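Blr3880 protein (Bradyrhizobium japonicum, PDB 2OOD) probably catalyses the zinc-dependent hydrolytic deamination of guanine to xanthine and ammonia, a step in purine degradation. Local coordinates at residues Gly10-Phe15 with Gly36-Thr41; Arg31-Gly36 with Phe48-Lys53; Lys67-Val72 with Phe406-Pro411; Gly131-Gln136 with Thr456-Lys461; Ser373-Phe378 with Glu436-Leu441. All coordinates share one frame; numbering follows the deposited sequence.

Contact 1: residues Gly10-Phe15 with Gly36-Thr41; sequences GTFFDF and GLMVVT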
# COMPACT_ATOMS: atom_id res chain seq x y z
N GLY A 10 20.78 -7.73 22.06
CA GLY A 10 19.58 -6.92 21.94
C GLY A 10 18.32 -7.76 21.96
O GLY A 10 18.37 -8.96 22.27
N THR A 11 17.19 -7.14 21.64
CA THR A 11 15.90 -7.84 21.59
C THR A 11 15.76 -8.63 20.28
O THR A 11 15.80 -8.06 19.18
CB THR A 11 14.75 -6.84 21.69
OG1 THR A 11 14.90 -6.05 22.87
CG2 THR A 11 13.42 -7.57 21.73
N PHE A 12 15.59 -9.95 20.41
CA PHE A 12 15.46 -10.84 19.26
C PHE A 12 14.07 -11.47 19.11
O PHE A 12 13.41 -11.79 20.11
CB PHE A 12 16.49 -11.96 19.36
CG PHE A 12 17.89 -11.54 19.06
CD1 PHE A 12 18.34 -11.48 17.75
CD2 PHE A 12 18.77 -11.20 20.09
CE1 PHE A 12 19.66 -11.10 17.46
CE2 PHE A 12 20.09 -10.81 19.81
CZ PHE A 12 20.53 -10.77 18.49
N PHE A 13 13.64 -11.67 17.87
CA PHE A 13 12.35 -12.28 17.56
C PHE A 13 12.46 -13.11 16.28
O PHE A 13 12.71 -12.57 15.21
CB PHE A 13 11.29 -11.19 17.36
CG PHE A 13 9.87 -11.71 17.26
CD1 PHE A 13 9.02 -11.68 18.36
CD2 PHE A 13 9.38 -12.22 16.06
CE1 PHE A 13 7.70 -12.15 18.27
CE2 PHE A 13 8.06 -12.70 15.97
CZ PHE A 13 7.24 -12.66 17.08
N ASP A 14 12.28 -14.42 16.39
CA ASP A 14 12.34 -15.26 15.20
C ASP A 14 11.41 -16.46 15.35
O ASP A 14 10.71 -16.58 16.35
CB ASP A 14 13.79 -15.70 14.92
CG ASP A 14 14.36 -16.63 15.97
OD1 ASP A 14 14.08 -16.44 17.18
OD2 ASP A 14 15.11 -17.55 15.59
N PHE A 15 11.38 -17.34 14.36
CA PHE A 15 10.48 -18.48 14.41
C PHE A 15 11.15 -19.84 14.47
O PHE A 15 12.25 -20.02 13.96
CB PHE A 15 9.54 -18.41 13.20
CG PHE A 15 8.64 -17.22 13.21
CD1 PHE A 15 7.41 -17.27 13.85
CD2 PHE A 15 9.02 -16.04 12.60
CE1 PHE A 15 6.57 -16.15 13.88
CE2 PHE A 15 8.19 -14.91 12.63
CZ PHE A 15 6.97 -14.98 13.28
N GLY A 36 18.88 -10.90 24.44
CA GLY A 36 19.64 -12.08 24.06
C GLY A 36 20.97 -11.78 23.42
O GLY A 36 21.28 -10.62 23.12
N LEU A 37 21.75 -12.82 23.21
CA LEU A 37 23.07 -12.68 22.61
C LEU A 37 23.29 -13.74 21.54
O LEU A 37 23.04 -14.93 21.75
CB LEU A 37 24.15 -12.80 23.68
CG LEU A 37 25.61 -12.79 23.22
CD1 LEU A 37 25.95 -11.46 22.58
CD2 LEU A 37 26.52 -13.04 24.42
N MSE A 38 23.76 -13.29 20.38
CA MSE A 38 24.02 -14.19 19.28
C MSE A 38 25.52 -14.12 19.00
O MSE A 38 26.07 -13.05 18.77
CB MSE A 38 23.22 -13.75 18.05
CG MSE A 38 23.38 -14.64 16.83
SE MSE A 38 22.19 -14.03 15.36
CE MSE A 38 23.44 -12.87 14.36
N VAL A 39 26.18 -15.28 19.05
CA VAL A 39 27.61 -15.37 18.82
C VAL A 39 27.87 -15.88 17.41
O VAL A 39 27.62 -17.05 17.11
CB VAL A 39 28.27 -16.33 19.84
CG1 VAL A 39 29.73 -16.50 19.53
CG2 VAL A 39 28.09 -15.78 21.25
N VAL A 40 28.36 -14.99 16.54
CA VAL A 40 28.63 -15.35 15.15
C VAL A 40 30.14 -15.42 14.89
O VAL A 40 30.86 -14.48 15.19
CB VAL A 40 28.02 -14.31 14.19
CG1 VAL A 40 27.96 -14.87 12.79
CG2 VAL A 40 26.67 -13.89 14.67
N THR A 41 30.60 -16.53 14.32
CA THR A 41 32.01 -16.69 14.00
C THR A 41 32.19 -16.84 12.50
O THR A 41 31.76 -17.83 11.90
CB THR A 41 32.61 -17.94 14.68
OG1 THR A 41 32.67 -17.73 16.10
CG2 THR A 41 34.02 -18.21 14.16

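Contact 2: residues Arg31-Gly36 with Phe48-Lys53; sequences RFHQDG and FGPYEK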
# COMPACT_ATOMS: atom_id res chain seq x y z
N ARG A 31 9.86 -17.22 18.86
CA ARG A 31 10.91 -17.32 19.87
C ARG A 31 11.31 -15.89 20.20
O ARG A 31 11.78 -15.16 19.34
CB ARG A 31 12.11 -18.09 19.32
CG ARG A 31 13.25 -18.24 20.29
CD ARG A 31 14.54 -18.50 19.53
NE ARG A 31 14.76 -19.90 19.18
CZ ARG A 31 15.48 -20.31 18.14
NH1 ARG A 31 16.05 -19.42 17.35
NH2 ARG A 31 15.66 -21.60 17.91
N PHE A 32 11.12 -15.49 21.45
CA PHE A 32 11.44 -14.14 21.85
C PHE A 32 12.48 -14.04 22.96
O PHE A 32 12.42 -14.78 23.95
CB PHE A 32 10.16 -13.44 22.29
CG PHE A 32 10.38 -12.08 22.85
CD1 PHE A 32 10.73 -11.02 22.02
CD2 PHE A 32 10.20 -11.84 24.20
CE1 PHE A 32 10.89 -9.73 22.54
CE2 PHE A 32 10.35 -10.56 24.74
CZ PHE A 32 10.70 -9.50 23.90
N HIS A 33 13.42 -13.12 22.80
CA HIS A 33 14.47 -12.87 23.79
C HIS A 33 14.50 -11.37 24.00
O HIS A 33 14.96 -10.64 23.12
CB HIS A 33 15.83 -13.33 23.28
CG HIS A 33 16.04 -14.81 23.36
ND1 HIS A 33 15.97 -15.51 24.54
CD2 HIS A 33 16.29 -15.72 22.39
CE1 HIS A 33 16.18 -16.79 24.30
NE2 HIS A 33 16.38 -16.95 23.01
N GLN A 34 14.01 -10.88 25.13
CA GLN A 34 14.02 -9.45 25.39
C GLN A 34 15.46 -8.94 25.41
O GLN A 34 15.74 -7.83 24.96
CB GLN A 34 13.36 -9.11 26.72
CG GLN A 34 13.35 -7.62 26.97
CD GLN A 34 12.70 -7.24 28.30
OE1 GLN A 34 11.58 -7.67 28.61
NE2 GLN A 34 13.41 -6.43 29.08
N ASP A 35 16.36 -9.76 25.95
CA ASP A 35 17.78 -9.42 26.02
C ASP A 35 18.61 -10.67 25.72
O ASP A 35 19.00 -11.41 26.62
CB ASP A 35 18.13 -8.89 27.42
CG ASP A 35 19.61 -8.60 27.59
OD1 ASP A 35 20.22 -8.02 26.66
OD2 ASP A 35 20.18 -8.94 28.65
N GLY A 36 18.88 -10.90 24.44
CA GLY A 36 19.64 -12.08 24.06
C GLY A 36 20.97 -11.78 23.42
O GLY A 36 21.28 -10.62 23.12
N PHE A 48 23.06 -19.05 20.29
CA PHE A 48 21.98 -18.08 20.42
C PHE A 48 21.20 -18.42 21.69
O PHE A 48 21.02 -19.59 22.02
CB PHE A 48 21.07 -18.15 19.18
CG PHE A 48 19.97 -17.12 19.17
CD1 PHE A 48 20.27 -15.76 19.23
CD2 PHE A 48 18.64 -17.51 19.11
CE1 PHE A 48 19.25 -14.79 19.24
CE2 PHE A 48 17.61 -16.55 19.12
CZ PHE A 48 17.92 -15.20 19.18
N GLY A 49 20.73 -17.39 22.39
CA GLY A 49 19.98 -17.63 23.61
C GLY A 49 19.99 -16.38 24.47
O GLY A 49 20.52 -15.35 24.04
N PRO A 50 19.41 -16.42 25.68
CA PRO A 50 19.39 -15.25 26.55
C PRO A 50 20.79 -14.73 26.84
O PRO A 50 21.76 -15.50 26.84
CB PRO A 50 18.66 -15.76 27.80
CG PRO A 50 19.03 -17.22 27.82
CD PRO A 50 18.88 -17.61 26.37
N TYR A 51 20.90 -13.42 27.08
CA TYR A 51 22.19 -12.78 27.33
C TYR A 51 23.13 -13.44 28.35
O TYR A 51 24.19 -13.97 27.99
CB TYR A 51 21.97 -11.31 27.72
CG TYR A 51 23.26 -10.61 28.03
CD1 TYR A 51 24.27 -10.51 27.07
CD2 TYR A 51 23.51 -10.09 29.29
CE1 TYR A 51 25.49 -9.92 27.37
CE2 TYR A 51 24.73 -9.50 29.60
CZ TYR A 51 25.72 -9.42 28.64
OH TYR A 51 26.94 -8.84 28.96
N GLU A 52 22.76 -13.40 29.63
CA GLU A 52 23.59 -14.00 30.68
C GLU A 52 24.15 -15.37 30.29
O GLU A 52 25.36 -15.53 30.14
CB GLU A 52 22.80 -14.14 31.97
CG GLU A 52 22.50 -12.82 32.68
CD GLU A 52 23.75 -11.95 32.80
OE1 GLU A 52 24.89 -12.50 32.78
OE2 GLU A 52 23.59 -10.70 32.93
N LYS A 53 23.27 -16.35 30.11
CA LYS A 53 23.71 -17.70 29.77
C LYS A 53 24.71 -17.76 28.61
O LYS A 53 25.66 -18.55 28.64
CB LYS A 53 22.50 -18.58 29.45
CG LYS A 53 22.87 -19.99 28.98
CD LYS A 53 21.61 -20.80 28.67
CE LYS A 53 21.94 -22.25 28.27
NZ LYS A 53 22.85 -22.35 27.07

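Contact 3: residues Lys67-Val72 with Phe406-Pro411; sequences KDRIIV and FVALDP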
# COMPACT_ATOMS: atom_id res chain seq x y z
N LYS A 67 20.83 -1.40 20.47
CA LYS A 67 19.80 -1.02 21.43
C LYS A 67 18.48 -0.55 20.82
O LYS A 67 18.43 -0.14 19.67
CB LYS A 67 20.35 0.06 22.36
CG LYS A 67 21.50 -0.40 23.25
CD LYS A 67 22.00 0.73 24.14
CE LYS A 67 23.11 0.26 25.07
NZ LYS A 67 23.48 1.30 26.09
N ASP A 68 17.41 -0.64 21.61
CA ASP A 68 16.07 -0.21 21.21
C ASP A 68 15.58 -0.64 19.84
O ASP A 68 14.95 0.14 19.13
CB ASP A 68 15.96 1.31 21.31
CG ASP A 68 16.28 1.82 22.69
OD1 ASP A 68 15.73 1.26 23.67
OD2 ASP A 68 17.07 2.79 22.80
N ARG A 69 15.85 -1.89 19.47
CA ARG A 69 15.40 -2.39 18.18
C ARG A 69 14.89 -3.81 18.37
O ARG A 69 15.05 -4.41 19.43
CB ARG A 69 16.57 -2.41 17.19
CG ARG A 69 17.22 -1.06 16.94
CD ARG A 69 16.34 -0.18 16.08
NE ARG A 69 16.98 1.10 15.75
CZ ARG A 69 16.80 2.23 16.43
NH1 ARG A 69 15.99 2.27 17.48
NH2 ARG A 69 17.42 3.33 16.03
N ILE A 70 14.24 -4.33 17.33
CA ILE A 70 13.77 -5.70 17.37
C ILE A 70 14.56 -6.36 16.24
O ILE A 70 14.37 -6.05 15.07
CB ILE A 70 12.25 -5.80 17.11
CG1 ILE A 70 11.49 -5.06 18.21
CG2 ILE A 70 11.81 -7.25 17.13
CD1 ILE A 70 10.00 -5.20 18.13
N ILE A 71 15.49 -7.24 16.62
CA ILE A 71 16.34 -7.92 15.64
C ILE A 71 15.67 -9.18 15.11
O ILE A 71 15.36 -10.10 15.87
CB ILE A 71 17.72 -8.29 16.24
CG1 ILE A 71 18.31 -7.08 16.96
CG2 ILE A 71 18.66 -8.75 15.15
CD1 ILE A 71 19.57 -7.38 17.71
N VAL A 72 15.46 -9.23 13.80
CA VAL A 72 14.82 -10.38 13.17
C VAL A 72 15.70 -10.89 12.04
O VAL A 72 16.62 -10.19 11.60
CB VAL A 72 13.44 -10.00 12.60
CG1 VAL A 72 12.53 -9.51 13.73
CG2 VAL A 72 13.58 -8.93 11.54
N PHE A 406 20.72 -10.54 9.19
CA PHE A 406 19.66 -10.05 10.06
C PHE A 406 19.38 -8.57 9.91
O PHE A 406 20.15 -7.84 9.31
CB PHE A 406 19.95 -10.41 11.52
CG PHE A 406 21.29 -9.95 12.03
CD1 PHE A 406 21.41 -8.74 12.71
CD2 PHE A 406 22.43 -10.72 11.83
CE1 PHE A 406 22.66 -8.31 13.18
CE2 PHE A 406 23.68 -10.29 12.29
CZ PHE A 406 23.79 -9.09 12.97
N VAL A 407 18.25 -8.15 10.47
CA VAL A 407 17.82 -6.77 10.38
C VAL A 407 17.41 -6.21 11.73
O VAL A 407 16.76 -6.88 12.52
CB VAL A 407 16.60 -6.64 9.41
CG1 VAL A 407 16.01 -5.25 9.49
CG2 VAL A 407 17.03 -6.94 7.98
N ALA A 408 17.82 -4.98 12.00
CA ALA A 408 17.45 -4.34 13.24
C ALA A 408 16.29 -3.41 12.91
O ALA A 408 16.46 -2.41 12.21
CB ALA A 408 18.62 -3.55 13.80
N LEU A 409 15.10 -3.76 13.39
CA LEU A 409 13.90 -2.98 13.14
C LEU A 409 13.66 -1.93 14.22
O LEU A 409 13.82 -2.20 15.41
CB LEU A 409 12.66 -3.88 13.07
CG LEU A 409 12.54 -4.91 11.94
CD1 LEU A 409 11.29 -5.72 12.17
CD2 LEU A 409 12.47 -4.22 10.59
N ASP A 410 13.28 -0.74 13.79
CA ASP A 410 12.96 0.33 14.72
C ASP A 410 11.45 0.43 14.70
O ASP A 410 10.87 1.05 13.80
CB ASP A 410 13.58 1.65 14.26
CG ASP A 410 13.23 2.81 15.18
OD1 ASP A 410 12.47 2.59 16.15
OD2 ASP A 410 13.69 3.94 14.93
N PRO A 411 10.78 -0.18 15.68
CA PRO A 411 9.31 -0.14 15.73
C PRO A 411 8.67 1.24 15.66
O PRO A 411 7.48 1.35 15.39
CB PRO A 411 8.98 -0.89 17.03
CG PRO A 411 10.21 -0.70 17.86
CD PRO A 411 11.33 -0.85 16.87

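Contact 4: residues Gly131-Gln136 with Thr456-Lys461; sequences GTTTCQ and TWVMGK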
# COMPACT_ATOMS: atom_id res chain seq x y z
N GLY A 131 15.68 -4.15 3.84
CA GLY A 131 15.63 -5.25 4.78
C GLY A 131 15.81 -6.63 4.17
O GLY A 131 15.88 -7.62 4.89
N THR A 132 15.89 -6.69 2.84
CA THR A 132 16.06 -7.96 2.13
C THR A 132 17.52 -8.32 2.00
O THR A 132 18.30 -7.57 1.44
CB THR A 132 15.47 -7.91 0.70
OG1 THR A 132 14.05 -7.68 0.78
CG2 THR A 132 15.72 -9.21 -0.02
N THR A 133 17.89 -9.49 2.51
CA THR A 133 19.26 -9.96 2.44
C THR A 133 19.42 -11.10 1.44
O THR A 133 20.53 -11.37 0.98
CB THR A 133 19.75 -10.44 3.81
OG1 THR A 133 18.88 -11.45 4.32
CG2 THR A 133 19.79 -9.29 4.79
N THR A 134 18.32 -11.77 1.11
CA THR A 134 18.34 -12.89 0.15
C THR A 134 17.17 -12.76 -0.82
O THR A 134 16.05 -12.43 -0.41
CB THR A 134 18.23 -14.25 0.88
OG1 THR A 134 19.30 -14.38 1.82
CG2 THR A 134 18.29 -15.39 -0.12
N CYS A 135 17.42 -13.03 -2.09
CA CYS A 135 16.36 -12.92 -3.10
C CYS A 135 16.55 -13.87 -4.28
O CYS A 135 17.66 -14.26 -4.61
CB CYS A 135 16.28 -11.49 -3.63
SG CYS A 135 17.67 -11.02 -4.71
N GLN A 136 15.43 -14.25 -4.90
CA GLN A 136 15.46 -15.11 -6.08
C GLN A 136 15.13 -14.14 -7.20
O GLN A 136 13.99 -13.71 -7.35
CB GLN A 136 14.39 -16.20 -5.98
CG GLN A 136 14.31 -17.08 -7.21
CD GLN A 136 13.49 -18.31 -6.96
OE1 GLN A 136 12.39 -18.24 -6.42
NE2 GLN A 136 14.01 -19.47 -7.36
N THR A 456 20.95 -3.46 8.40
CA THR A 456 20.85 -4.72 7.66
C THR A 456 22.24 -5.36 7.70
O THR A 456 23.21 -4.75 7.29
CB THR A 456 20.45 -4.49 6.19
OG1 THR A 456 19.20 -3.79 6.13
CG2 THR A 456 20.30 -5.82 5.48
N TRP A 457 22.32 -6.58 8.21
CA TRP A 457 23.59 -7.29 8.31
C TRP A 457 23.62 -8.52 7.42
O TRP A 457 22.62 -9.20 7.25
CB TRP A 457 23.82 -7.73 9.76
CG TRP A 457 23.94 -6.60 10.76
CD1 TRP A 457 23.02 -5.63 11.01
CD2 TRP A 457 25.05 -6.34 11.64
NE1 TRP A 457 23.47 -4.78 12.00
CE2 TRP A 457 24.71 -5.19 12.40
CE3 TRP A 457 26.28 -6.96 11.87
CZ2 TRP A 457 25.58 -4.66 13.36
CZ3 TRP A 457 27.14 -6.42 12.83
CH2 TRP A 457 26.78 -5.29 13.56
N VAL A 458 24.78 -8.80 6.85
CA VAL A 458 24.96 -9.96 6.00
C VAL A 458 26.23 -10.67 6.44
O VAL A 458 27.32 -10.11 6.36
CB VAL A 458 25.13 -9.55 4.53
CG1 VAL A 458 25.30 -10.78 3.67
CG2 VAL A 458 23.94 -8.75 4.09
N MSE A 459 26.08 -11.90 6.93
CA MSE A 459 27.23 -12.68 7.39
C MSE A 459 27.97 -12.01 8.56
O MSE A 459 29.20 -11.95 8.57
CB MSE A 459 28.21 -12.90 6.24
CG MSE A 459 27.70 -13.84 5.18
SE MSE A 459 27.45 -15.66 5.87
CE MSE A 459 29.04 -16.49 5.08
N GLY A 460 27.22 -11.51 9.54
CA GLY A 460 27.86 -10.88 10.68
C GLY A 460 28.53 -9.55 10.38
O GLY A 460 29.21 -8.98 11.24
N LYS A 461 28.33 -9.06 9.17
CA LYS A 461 28.92 -7.80 8.74
C LYS A 461 27.79 -6.78 8.50
O LYS A 461 26.85 -7.06 7.76
CB LYS A 461 29.69 -8.03 7.44
CG LYS A 461 31.08 -7.41 7.38
CD LYS A 461 32.17 -8.47 7.19
CE LYS A 461 32.32 -9.33 8.45
NZ LYS A 461 33.34 -10.42 8.26

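Contact 5: residues Ser373-Phe378 with Glu436-Leu441; sequences SPYRGF and EAASML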
# COMPACT_ATOMS: atom_id res chain seq x y z
N SER A 373 -1.52 -12.54 10.45
CA SER A 373 -1.09 -12.04 11.75
C SER A 373 0.38 -11.66 11.68
O SER A 373 1.07 -12.00 10.70
CB SER A 373 -1.28 -13.12 12.82
OG SER A 373 -0.49 -14.27 12.53
N PRO A 374 0.89 -10.94 12.69
CA PRO A 374 2.30 -10.58 12.64
C PRO A 374 3.14 -11.85 12.69
O PRO A 374 4.27 -11.87 12.21
CB PRO A 374 2.47 -9.69 13.87
CG PRO A 374 1.43 -10.17 14.79
CD PRO A 374 0.25 -10.36 13.88
N TYR A 375 2.57 -12.91 13.26
CA TYR A 375 3.26 -14.20 13.34
C TYR A 375 3.37 -14.85 11.98
O TYR A 375 4.44 -15.29 11.58
CB TYR A 375 2.51 -15.14 14.28
CG TYR A 375 2.57 -14.72 15.73
CD1 TYR A 375 3.68 -15.01 16.52
CD2 TYR A 375 1.51 -14.04 16.31
CE1 TYR A 375 3.72 -14.63 17.85
CE2 TYR A 375 1.55 -13.66 17.64
CZ TYR A 375 2.65 -13.96 18.41
OH TYR A 375 2.66 -13.58 19.74
N ARG A 376 2.25 -14.90 11.27
CA ARG A 376 2.19 -15.50 9.94
C ARG A 376 2.95 -14.68 8.90
O ARG A 376 3.66 -15.22 8.05
CB ARG A 376 0.73 -15.65 9.50
CG ARG A 376 -0.07 -16.68 10.27
CD ARG A 376 -1.55 -16.61 9.92
NE ARG A 376 -2.30 -17.72 10.49
CZ ARG A 376 -3.62 -17.85 10.42
NH1 ARG A 376 -4.34 -16.93 9.80
NH2 ARG A 376 -4.23 -18.90 10.95
N GLY A 377 2.80 -13.36 8.98
CA GLY A 377 3.46 -12.49 8.03
C GLY A 377 4.97 -12.51 8.12
O GLY A 377 5.67 -12.60 7.11
N PHE A 378 5.49 -12.42 9.34
CA PHE A 378 6.93 -12.42 9.54
C PHE A 378 7.59 -13.78 9.43
O PHE A 378 8.80 -13.86 9.23
CB PHE A 378 7.26 -11.75 10.86
CG PHE A 378 7.38 -10.28 10.73
CD1 PHE A 378 8.48 -9.73 10.08
CD2 PHE A 378 6.37 -9.43 11.17
CE1 PHE A 378 8.57 -8.36 9.86
CE2 PHE A 378 6.45 -8.06 10.96
CZ PHE A 378 7.55 -7.53 10.30
N GLU A 436 3.92 -8.75 23.02
CA GLU A 436 4.12 -7.33 22.80
C GLU A 436 5.00 -7.14 21.58
O GLU A 436 4.81 -6.20 20.81
CB GLU A 436 4.77 -6.66 24.02
CG GLU A 436 3.95 -6.77 25.30
CD GLU A 436 4.46 -5.86 26.41
OE1 GLU A 436 5.68 -5.88 26.70
OE2 GLU A 436 3.64 -5.13 27.00
N ALA A 437 5.96 -8.04 21.38
CA ALA A 437 6.85 -7.95 20.24
C ALA A 437 6.04 -8.14 18.96
O ALA A 437 6.14 -7.35 18.03
CB ALA A 437 7.95 -9.00 20.34
N ALA A 438 5.24 -9.20 18.92
CA ALA A 438 4.41 -9.49 17.76
C ALA A 438 3.50 -8.30 17.49
O ALA A 438 3.29 -7.89 16.35
CB ALA A 438 3.59 -10.75 18.00
N SER A 439 2.96 -7.75 18.57
CA SER A 439 2.06 -6.62 18.48
C SER A 439 2.70 -5.41 17.80
O SER A 439 2.04 -4.71 17.03
CB SER A 439 1.58 -6.27 19.89
OG SER A 439 0.27 -5.75 19.87
N MSE A 440 3.97 -5.14 18.08
CA MSE A 440 4.67 -4.00 17.47
C MSE A 440 5.10 -4.31 16.04
O MSE A 440 5.25 -3.40 15.22
CB MSE A 440 5.91 -3.63 18.28
CG MSE A 440 5.65 -3.40 19.74
SE MSE A 440 7.20 -2.67 20.66
CE MSE A 440 6.27 -1.70 22.07
N LEU A 441 5.33 -5.59 15.76
CA LEU A 441 5.72 -6.01 14.42
C LEU A 441 4.54 -5.84 13.47
O LEU A 441 4.72 -5.56 12.29
CB LEU A 441 6.19 -7.47 14.43
CG LEU A 441 7.56 -7.75 15.04
CD1 LEU A 441 7.80 -9.25 15.08
CD2 LEU A 441 8.65 -7.07 14.23

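Contact 1: residues Gly10-Phe15 with Gly36-Thr41
Phe-12 lies against Gly-36 and Met-38, next to the antiparallel hydrogen-bonded bridge of Gly-10 and Gly-36. From CB, which points toward the partner strand, CG is set anti to the carbonyl carbon (chi1 -74°), and the ring beyond it has one edge toward Gly-36. CD2 of Phe-12 passes 4.0 Å from the carbonyl O of Gly-36. CE2 of Phe-12 comes closer, 3.5 Å from Gly-36 O, which lies at the ring edge and near its plane. At the tip, CZ of Phe-12 meets CB of Met-38 at 4.0 Å. The selenium of this selenomethionine stands obliquely to the Phe-12 ring, SE 5.4 Å from its centroid, a loose Met-aromatic contact. Both bridge positions suit glycine: a phi of 151° at Gly-10 is one that residues with a side chain seldom adopt, and a side chain on Gly-36 would crowd CD2 of Phe-12. The bridge is made by Gly-10 N to Gly-36 O (3.1 Å) and Gly-36 N to Gly-10 O (3.0 Å). The chain bends sharply at Gly-10: strand 11-15 runs on between strands 30-33 and 70-81, while 36-41 sits between 5-9 and 45-48, with Phe-48 and Phe-398 edge-to-face against Phe-12.

Contact 2: residues Arg31-Gly36 with Phe48-Lys53
Phe-48 and His-33 reach toward each other tip to tip and form an offset edge-to-face pair, the imidazole edge turned to the phenyl face with the planes at 84°. CD2 of His-33 does the touching, 3.6 Å from CE2 of Phe-48. Chi1 of -77° puts CG of His-33 anti to the carbonyl carbon; the ring beyond it lies beside the chain after Phe-48, and one of its faces is covered by Gly-49 C and Pro-50 N; CE1 of His-33 is 3.5 Å from Pro-50 CD. An alanine in place of His-33 would probably leave the Phe-48 face without its edge-on partner and open a gap beside Gly-49 and Pro-50. Another part of Phe-48, its rim, meets the aliphatic CD of Arg-31, whose guanidinium is engaged by Asp-14 and Glu-399. Here strand 45-48, the second arm of a hairpin with 36-41 in the small beta domain beside the amidohydrolase barrel, gives way to helix 51-57. Gly-49 makes the corner with a phi of 160°, and Pro-50 takes the N-cap position. Tyr-51, in the first turn, gives its N-H to Asp-35 O at 2.8 Å, in the carbonyl plane on a lone pair. The two side chains run side by side, Asp-35 OD2 next to Tyr-51 CB, and Arg-9 serves both, as a salt-bridge partner of the carboxylate and as the cation of a cation-pi contact with the Tyr-51 ring.

Contact 3: residues Lys67-Val72 with Phe406-Pro411
Ile-70 and Val-72 pair with Leu-409 and Val-407 across two antiparallel strands, joining barrel strand 70-81 to strand 406-409 of the small beta domain flanking the amidohydrolase barrel. Four backbone bonds hold them: Ile-70 N to Leu-409 O and Leu-409 N to Ile-70 O, both 2.9 Å, then Val-72 N to Val-407 O at 3.0 Å and Val-407 N to Val-72 O at 2.8 Å. Between them Ile-71 faces Ala-408 in a non-hydrogen-bonded pair, where Ile-71 CA makes a C-H...O contact with Val-407 O.

Apolar Ile-70, Val-72, Val-407 and Leu-409 share one buried face, the beta-branched isoleucine and valines suiting extended strands; Val-72 CG2 meets Leu-409 CD1 at 4.0 Å, the side chains crossing at about a right angle. On the other, Ile-71 CG2 lies 3.7 Å from Phe-406 CD1, the side chains pointing the same way.

The charged contact is a stack. The Arg-69 guanidinium and Asp-410 carboxylate planes differ by 2°, and the long ion pair, Arg-69 NH1 to Asp-410 OD1 3.8 Å, has no N-H aimed at the oxygen. NE of Arg-69 pairs with Asp-454, and Asp-410 OD1 accepts from Asn-412 N. Arg-69 NH1 instead donates to Asp-68 O, in the guanidinium plane at 2.9 Å.

Contact 4: residues Gly131-Gln136 with Thr456-Lys461
Gly-131 and Thr-133 approach Thr-456 and Val-458 where strands 132-136 and 456-458 pass with their axes 7.8 Å apart and their directions at 48°, too far and too divergent to pair, and no hydrogen bond joins them. Side chains from both strands fill the separation, Thr-133 foremost on its strand. Its OG1 lies between the backbone N and the carbonyl carbon (chi1 56°), while the methyl CG2, anti to the carbonyl carbon, is the branch that touches the other strand. CG2 of Thr-133 meets CG2 of Thr-456 at 3.6 Å, the two side chains sliding past each other in opposite directions. The same Thr-133 CG2 is 3.8 Å from Trp-457 O and 4.2 Å from Val-458 CG2.

Thr-456 divides its two branches between two tasks: the methyl faces Thr-133, while OG1 hydrogen-bonds to Leu-128 O near the end of helix 113-129. That helix closes with a Schellman motif at Gly-131, whose phi of 104° is readily reached by glycine, and Thr-456 OG1 stands 4.1 Å from Gly-131 CA. Beyond the contact a type I' turn from Val-458 to Lys-461 reverses the chain into strand 461-465, and Trp-457, on the far side of its strand, stacks on Phe-406.

The strand from Thr-132 belongs to the amidohydrolase barrel, next to strand 70-81, and the hairpin to the beta domain beside it. Threonine suits the place of Thr-456, using both methyl and hydroxyl; in Thr-133 the methyl makes the contact. With no polar bond between the strands, the junction rests on apolar contact and probably imposes little directional constraint.

Contact 5: residues Ser373-Phe378 with Glu436-Leu441
The Tyr-375 ring carries Ala-438 CB over one face, and the Phe-378 ring carries Leu-441 CD2 over one of its own. Ala-438 CB sits 3.4 Å from CZ of Tyr-375 and the same distance from Tyr-375 OH. Chi1 of -69° puts CG of Tyr-375 anti to the carbonyl carbon, and the far end of the ring reaches the partner helix. Leu-441 CD2 stands 4.0 Å above the ring plane of Phe-378 and toward the rim, while two carbonyl oxygens, Pro-374 O and Leu-441 O, lie at the edge in plane. CE2 of Phe-378 is the atom nearest the leucine, 3.3 Å from Leu-441 O and 3.5 Å from Leu-441 CB. An alanine in place of Phe-378 would probably leave Leu-441 facing a gap between the helices.

Residues 374-378 make up most of the short helix 374-380, and 436-441 lie in the first half of helix 434-447; these segments cross at 67°, their axes 9.4 Å apart at closest. Ala-438 and Leu-441, about one turn apart, face the short helix, and the small alanine lets Pro-374 and Tyr-375 come close. Pro-374 fits a first turn, where its lack of an N-H costs no helix bond; Pro-374 CG packs on Ala-438 CB at 3.9 Å. Just before it Ser-373 is the N-cap, its OG accepting from Arg-376 N at 3.1 Å and also hydrogen-bonded to Glu-26. Phe-15 of strand 11-15 packs against Tyr-375 and Phe-378, Phe-13 against Leu-441, and Ala-30 of strand 30-33 against Tyr-375. Tyr-91 of the second subunit packs on Ser-373.

In the fold
Contacts 1 and 2 lie about 7 Å apart between centres, share Gly-36, and alternate along the chain near the N-terminus. Contact 3 is centred about 10 Å from contact 1, reached through strand 70-81, which pairs with strands 11-15 and 406-409. Contact 4 is centred about 14 Å from contact 3, where strand 453-458 borders strand 406-409 and approaches barrel strand 132-138. Contact 5, its helices packed against strand 11-15, is centred about 13 Å from contact 3. Along the chain contacts 3 and 4 cross, and both segments of contact 5 fall between those of contact 4. Early and late parts of the chain thus build one beta domain beside the barrel, whose strand 70-81 carries zinc ligands His-79 and His-81 at its other end.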